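Local coordinates for protein glucoamylase (Thermoanaerobacterium thermosaccharolyticum, PDB 1LF6) that hydrolyses terminal alpha-1,4-linked glucose residues from the non-reducing ends of glucan chains, probably releasing beta-D-glucose, as a family 15 glycoside hydrolase, at residues Arg504-Phe515 and Tyr526-Pro534. Numbering follows the deposited sequence.
Sequences RIAGLSDPDADF and YDQKEIVDP. With SO4 (sulfate ion), chain C.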
ATOM      1  N   ARG A 504      23.341   2.822  13.542  1.00 11.21           N
ATOM      2  CA  ARG A 504      22.011   3.238  13.132  1.00 12.78           C
ATOM      3  C   ARG A 504      21.775   4.706  13.472  1.00 13.95           C
ATOM      4  O   ARG A 504      21.346   5.496  12.626  1.00 13.96           O
ATOM      5  CB  ARG A 504      20.938   2.397  13.822  1.00 13.38           C
ATOM      6  CG  ARG A 504      19.528   2.838  13.454  1.00 10.92           C
ATOM      7  CD  ARG A 504      18.452   2.066  14.188  1.00 11.01           C
ATOM      8  NE  ARG A 504      17.126   2.635  13.936  1.00 10.96           N
ATOM      9  CZ  ARG A 504      16.035   2.346  14.636  1.00 12.53           C
ATOM     10  NH1 ARG A 504      14.877   2.921  14.330  1.00  8.36           N
ATOM     11  NH2 ARG A 504      16.104   1.488  15.649  1.00 10.00           N
ATOM     12  N   ILE A 505      22.054   5.070  14.717  1.00 13.62           N
ATOM     13  CA  ILE A 505      21.853   6.447  15.134  1.00 13.79           C
ATOM     14  C   ILE A 505      22.590   6.747  16.439  1.00 14.29           C
ATOM     15  O   ILE A 505      22.614   5.930  17.358  1.00 14.15           O
ATOM     16  CB  ILE A 505      20.334   6.735  15.251  1.00 14.58           C
ATOM     17  CG1 ILE A 505      20.081   8.239  15.388  1.00 13.86           C
ATOM     18  CG2 ILE A 505      19.741   5.951  16.412  1.00 16.73           C
ATOM     19  CD1 ILE A 505      18.661   8.640  15.044  1.00 11.96           C
ATOM     20  N   ALA A 506      23.227   7.912  16.483  1.00 14.37           N
ATOM     21  CA  ALA A 506      23.982   8.355  17.652  1.00 16.70           C
ATOM     22  C   ALA A 506      23.135   9.326  18.469  1.00 18.37           C
ATOM     23  O   ALA A 506      22.469  10.196  17.909  1.00 18.68           O
ATOM     24  CB  ALA A 506      25.276   9.035  17.204  1.00 14.36           C
ATOM     25  N   GLY A 507      23.165   9.182  19.790  1.00 22.59           N
ATOM     26  CA  GLY A 507      22.382  10.057  20.652  1.00 26.76           C
ATOM     27  C   GLY A 507      23.132  11.306  21.080  1.00 28.99           C
ATOM     28  O   GLY A 507      22.528  12.340  21.366  1.00 32.05           O
ATOM     29  N   LEU A 508      24.457  11.207  21.119  1.00 30.03           N
ATOM     30  CA  LEU A 508      25.315  12.318  21.510  1.00 31.79           C
ATOM     31  C   LEU A 508      26.144  12.765  20.314  1.00 32.95           C
ATOM     32  O   LEU A 508      25.884  12.361  19.182  1.00 35.21           O
ATOM     33  CB  LEU A 508      26.258  11.894  22.642  1.00 29.89           C
ATOM     34  CG  LEU A 508      25.621  11.483  23.971  1.00 31.18           C
ATOM     35  CD1 LEU A 508      26.711  11.057  24.946  1.00 29.93           C
ATOM     36  CD2 LEU A 508      24.823  12.640  24.541  1.00 29.69           C
ATOM     37  N   SER A 509      27.150  13.589  20.578  1.00 33.20           N
ATOM     38  CA  SER A 509      28.029  14.087  19.527  1.00 35.21           C
ATOM     39  C   SER A 509      29.283  13.231  19.412  1.00 34.23           C
ATOM     40  O   SER A 509      30.282  13.665  18.847  1.00 33.45           O
ATOM     41  CB  SER A 509      28.434  15.532  19.818  1.00 34.41           C
ATOM     42  OG  SER A 509      27.302  16.378  19.860  1.00 39.02           O
ATOM     43  N   ASP A 510      29.229  12.017  19.952  1.00 34.60           N
ATOM     44  CA  ASP A 510      30.373  11.115  19.903  1.00 33.23           C
ATOM     45  C   ASP A 510      29.907   9.669  19.759  1.00 31.20           C
ATOM     46  O   ASP A 510      29.426   9.059  20.711  1.00 30.02           O
ATOM     47  CB  ASP A 510      31.219  11.289  21.164  1.00 35.70           C
ATOM     48  CG  ASP A 510      32.399  10.342  21.210  1.00 38.07           C
ATOM     49  OD1 ASP A 510      32.862   9.904  20.134  1.00 39.64           O
ATOM     50  OD2 ASP A 510      32.873  10.048  22.325  1.00 40.52           O
ATOM     51  N   PRO A 511      30.053   9.102  18.551  1.00 29.20           N
ATOM     52  CA  PRO A 511      29.647   7.729  18.252  1.00 26.51           C
ATOM     53  C   PRO A 511      30.448   6.650  18.972  1.00 25.04           C
ATOM     54  O   PRO A 511      30.078   5.476  18.941  1.00 26.47           O
ATOM     55  CB  PRO A 511      29.790   7.657  16.736  1.00 26.88           C
ATOM     56  CG  PRO A 511      30.982   8.517  16.487  1.00 27.97           C
ATOM     57  CD  PRO A 511      30.727   9.712  17.391  1.00 29.21           C
ATOM     58  N   ASP A 512      31.540   7.036  19.620  1.00 22.66           N
ATOM     59  CA  ASP A 512      32.349   6.064  20.344  1.00 22.60           C
ATOM     60  C   ASP A 512      31.910   5.973  21.799  1.00 22.46           C
ATOM     61  O   ASP A 512      32.223   5.007  22.490  1.00 21.83           O
ATOM     62  CB  ASP A 512      33.832   6.437  20.281  1.00 22.93           C
ATOM     63  CG  ASP A 512      34.379   6.427  18.865  1.00 25.45           C
ATOM     64  OD1 ASP A 512      34.157   5.433  18.146  1.00 20.51           O
ATOM     65  OD2 ASP A 512      35.038   7.415  18.478  1.00 29.47           O
ATOM     66  N   ALA A 513      31.171   6.975  22.262  1.00 23.03           N
ATOM     67  CA  ALA A 513      30.709   6.984  23.647  1.00 22.07           C
ATOM     68  C   ALA A 513      29.589   5.984  23.882  1.00 22.19           C
ATOM     69  O   ALA A 513      28.971   5.487  22.940  1.00 22.07           O
ATOM     70  CB  ALA A 513      30.239   8.381  24.033  1.00 22.08           C
ATOM     71  N   ASP A 514      29.351   5.687  25.155  1.00 20.40           N
ATOM     72  CA  ASP A 514      28.296   4.779  25.547  1.00 19.83           C
ATOM     73  C   ASP A 514      27.019   5.611  25.643  1.00 18.27           C
ATOM     74  O   ASP A 514      27.049   6.755  26.087  1.00 16.00           O
ATOM     75  CB  ASP A 514      28.627   4.142  26.900  1.00 24.52           C
ATOM     76  CG  ASP A 514      29.794   3.170  26.817  1.00 26.86           C
ATOM     77  OD1 ASP A 514      30.334   2.794  27.875  1.00 30.57           O
ATOM     78  OD2 ASP A 514      30.166   2.776  25.688  1.00 29.32           O
ATOM     79  N   PHE A 515      25.904   5.039  25.205  1.00 17.70           N
ATOM     80  CA  PHE A 515      24.624   5.729  25.238  1.00 17.23           C
ATOM     81  C   PHE A 515      23.557   4.680  24.956  1.00 16.65           C
ATOM     82  O   PHE A 515      23.530   4.081  23.882  1.00 16.60           O
ATOM     83  CB  PHE A 515      24.610   6.841  24.180  1.00 16.24           C
ATOM     84  CG  PHE A 515      23.390   7.720  24.225  1.00 17.22           C
ATOM     85  CD1 PHE A 515      22.230   7.358  23.549  1.00 17.60           C
ATOM     86  CD2 PHE A 515      23.405   8.919  24.932  1.00 18.50           C
ATOM     87  CE1 PHE A 515      21.106   8.177  23.574  1.00 17.43           C
ATOM     88  CE2 PHE A 515      22.282   9.745  24.965  1.00 17.51           C
ATOM     89  CZ  PHE A 515      21.131   9.371  24.284  1.00 17.38           C
ATOM     90  N   TYR A 526      19.521  -1.226  24.340  1.00 20.58           N
ATOM     91  CA  TYR A 526      20.898  -1.544  23.953  1.00 19.76           C
ATOM     92  C   TYR A 526      21.750  -0.286  23.819  1.00 18.26           C
ATOM     93  O   TYR A 526      21.234   0.825  23.812  1.00 18.62           O
ATOM     94  CB  TYR A 526      20.923  -2.288  22.611  1.00 19.06           C
ATOM     95  CG  TYR A 526      19.977  -3.461  22.531  1.00 20.97           C
ATOM     96  CD1 TYR A 526      18.629  -3.273  22.219  1.00 19.66           C
ATOM     97  CD2 TYR A 526      20.410  -4.751  22.828  1.00 19.80           C
ATOM     98  CE1 TYR A 526      17.739  -4.338  22.211  1.00 20.42           C
ATOM     99  CE2 TYR A 526      19.527  -5.824  22.825  1.00 21.02           C
ATOM    100  CZ  TYR A 526      18.194  -5.612  22.519  1.00 21.14           C
ATOM    101  OH  TYR A 526      17.313  -6.665  22.525  1.00 23.20           O
ATOM    102  N   ASP A 527      23.061  -0.474  23.721  1.00 18.51           N
ATOM    103  CA  ASP A 527      23.979   0.638  23.539  1.00 17.20           C
ATOM    104  C   ASP A 527      23.924   0.981  22.050  1.00 17.68           C
ATOM    105  O   ASP A 527      23.831   0.082  21.206  1.00 17.00           O
ATOM    106  CB  ASP A 527      25.397   0.237  23.949  1.00 16.39           C
ATOM    107  CG  ASP A 527      26.409   1.338  23.684  1.00 19.13           C
ATOM    108  OD1 ASP A 527      27.038   1.336  22.597  1.00 16.81           O
ATOM    109  OD2 ASP A 527      26.567   2.222  24.557  1.00 15.81           O
ATOM    110  N   GLN A 528      23.967   2.272  21.732  1.00 13.74           N
ATOM    111  CA  GLN A 528      23.889   2.732  20.350  1.00 14.95           C
ATOM    112  C   GLN A 528      24.851   2.020  19.402  1.00 15.09           C
ATOM    113  O   GLN A 528      24.528   1.797  18.237  1.00 16.04           O
ATOM    114  CB  GLN A 528      24.115   4.258  20.278  1.00 13.28           C
ATOM    115  CG  GLN A 528      25.422   4.737  20.877  1.00 14.06           C
ATOM    116  CD  GLN A 528      25.634   6.233  20.695  1.00 15.84           C
ATOM    117  OE1 GLN A 528      24.682   6.994  20.540  1.00 14.56           O
ATOM    118  NE2 GLN A 528      26.889   6.657  20.732  1.00 16.12           N
ATOM    119  N   LYS A 529      26.023   1.656  19.905  1.00 16.03           N
ATOM    120  CA  LYS A 529      27.036   0.981  19.095  1.00 16.55           C
ATOM    121  C   LYS A 529      26.716  -0.473  18.739  1.00 16.87           C
ATOM    122  O   LYS A 529      27.386  -1.064  17.893  1.00 17.41           O
ATOM    123  CB  LYS A 529      28.395   1.067  19.793  1.00 17.29           C
ATOM    124  CG  LYS A 529      28.922   2.493  19.913  1.00 17.69           C
ATOM    125  CD  LYS A 529      30.171   2.555  20.767  1.00 20.69           C
ATOM    126  CE  LYS A 529      29.845   2.268  22.230  1.00 21.69           C
ATOM    127  NZ  LYS A 529      31.069   2.290  23.050  1.00 28.83           N
ATOM    128  N   GLU A 530      25.694  -1.044  19.370  1.00 17.56           N
ATOM    129  CA  GLU A 530      25.296  -2.424  19.086  1.00 17.46           C
ATOM    130  C   GLU A 530      24.313  -2.479  17.920  1.00 17.47           C
ATOM    131  O   GLU A 530      24.032  -3.553  17.386  1.00 14.44           O
ATOM    132  CB  GLU A 530      24.581  -3.057  20.288  1.00 19.38           C
ATOM    133  CG  GLU A 530      25.358  -3.172  21.590  1.00 20.37           C
ATOM    134  CD  GLU A 530      24.514  -3.815  22.682  1.00 21.98           C
ATOM    135  OE1 GLU A 530      24.123  -4.989  22.514  1.00 22.87           O
ATOM    136  OE2 GLU A 530      24.228  -3.150  23.704  1.00 22.52           O
ATOM    137  N   ILE A 531      23.785  -1.326  17.531  1.00 15.33           N
ATOM    138  CA  ILE A 531      22.772  -1.285  16.478  1.00 17.09           C
ATOM    139  C   ILE A 531      23.204  -0.764  15.117  1.00 15.41           C
ATOM    140  O   ILE A 531      23.627   0.390  14.992  1.00 14.72           O
ATOM    141  CB  ILE A 531      21.572  -0.428  16.939  1.00 15.83           C
ATOM    142  CG1 ILE A 531      21.200  -0.784  18.389  1.00 16.77           C
ATOM    143  CG2 ILE A 531      20.397  -0.628  16.008  1.00 14.63           C
ATOM    144  CD1 ILE A 531      20.768  -2.230  18.607  1.00 16.53           C
ATOM    145  N   VAL A 532      23.100  -1.615  14.098  1.00 14.71           N
ATOM    146  CA  VAL A 532      23.434  -1.215  12.732  1.00 13.10           C
ATOM    147  C   VAL A 532      22.151  -1.238  11.903  1.00 14.41           C
ATOM    148  O   VAL A 532      21.193  -1.934  12.246  1.00 14.36           O
ATOM    149  CB  VAL A 532      24.523  -2.125  12.091  1.00 15.31           C
ATOM    150  CG1 VAL A 532      25.837  -1.927  12.826  1.00 16.02           C
ATOM    151  CG2 VAL A 532      24.098  -3.588  12.107  1.00 13.15           C
ATOM    152  N   ASP A 533      22.137  -0.470  10.819  1.00 14.65           N
ATOM    153  CA  ASP A 533      20.953  -0.318   9.974  1.00 14.65           C
ATOM    154  C   ASP A 533      21.401  -0.133   8.517  1.00 14.90           C
ATOM    155  O   ASP A 533      22.223   0.732   8.222  1.00 17.22           O
ATOM    156  CB  ASP A 533      20.202   0.922  10.479  1.00 16.77           C
ATOM    157  CG  ASP A 533      18.886   1.164   9.769  1.00 17.21           C
ATOM    158  OD1 ASP A 533      18.807   0.947   8.541  1.00 15.40           O
ATOM    159  OD2 ASP A 533      17.930   1.603  10.448  1.00 16.42           O
ATOM    160  N   PRO A 534      20.866  -0.941   7.585  1.00 15.87           N
ATOM    161  CA  PRO A 534      21.262  -0.812   6.177  1.00 14.57           C
ATOM    162  C   PRO A 534      20.943   0.546   5.555  1.00 14.53           C
ATOM    163  O   PRO A 534      21.405   0.851   4.455  1.00 14.93           O
ATOM    164  CB  PRO A 534      20.516  -1.956   5.499  1.00 16.48           C
ATOM    165  CG  PRO A 534      19.340  -2.162   6.369  1.00 19.19           C
ATOM    166  CD  PRO A 534      19.896  -2.035   7.754  1.00 15.81           C
TER
HETATM  167  S   SO4 C 950      24.197  16.459  21.382  1.00 56.50           S
HETATM  168  O1  SO4 C 950      23.102  15.618  20.858  1.00 54.77           O
HETATM  169  O2  SO4 C 950      23.723  17.186  22.582  1.00 55.89           O
HETATM  170  O3  SO4 C 950      25.346  15.607  21.751  1.00 54.47           O
HETATM  171  O4  SO4 C 950      24.618  17.428  20.352  1.00 54.36           O
HETATM  172  O   HOH W   1      17.072   4.111  11.466  1.00 13.36           O
HETATM  173  O   HOH W   2      22.400   3.099  16.930  1.00 10.17           O
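The Arg504 guanidinium meets Asp533 through a water in plane at its edge, 2.9 Å from Arg504 NE, which donates to Asp533 OD2; that oxygen lies well out of the guanidinium plane, so no N-H points at it and the long salt bridge is one of charges alone. Trp437 NE1 also bonds Asp533 OD2, and Ser535 bonds OD1. Gly507 CA sits over one face of the Phe515 ring, offset toward the rim, while the Gln528 amide is turned 40° from that ring. Gln528 shows how one amide can tie two parts of a loop: with CG between backbone N and carbonyl carbon (chi1 57°), its extended chain carries OE1 to Gly507 N (2.8 Å) and NE2 to a weak bond with Ala513 O. Its backbone N meets Phe515 O at 2.8 Å, and Asp527 OD2 takes Phe515 N from above the carboxylate plane. Lys529, bent at chi3 (-69°), brings NZ to Asp514 OD2 (2.8 Å) and Asp512 O (3.0 Å). A methionine at Lys529 would probably leave Asp512 O without this donor and Asp514 OD2, 3.8 Å from Asp527 OD2, without its counter-charge. Arg504 NH1 forms salt bridges with Glu439 and Glu435, the likely proton acceptor; with its backbone N bonded to Ile531 O, this is consistent with Arg504 helping to orient Glu435.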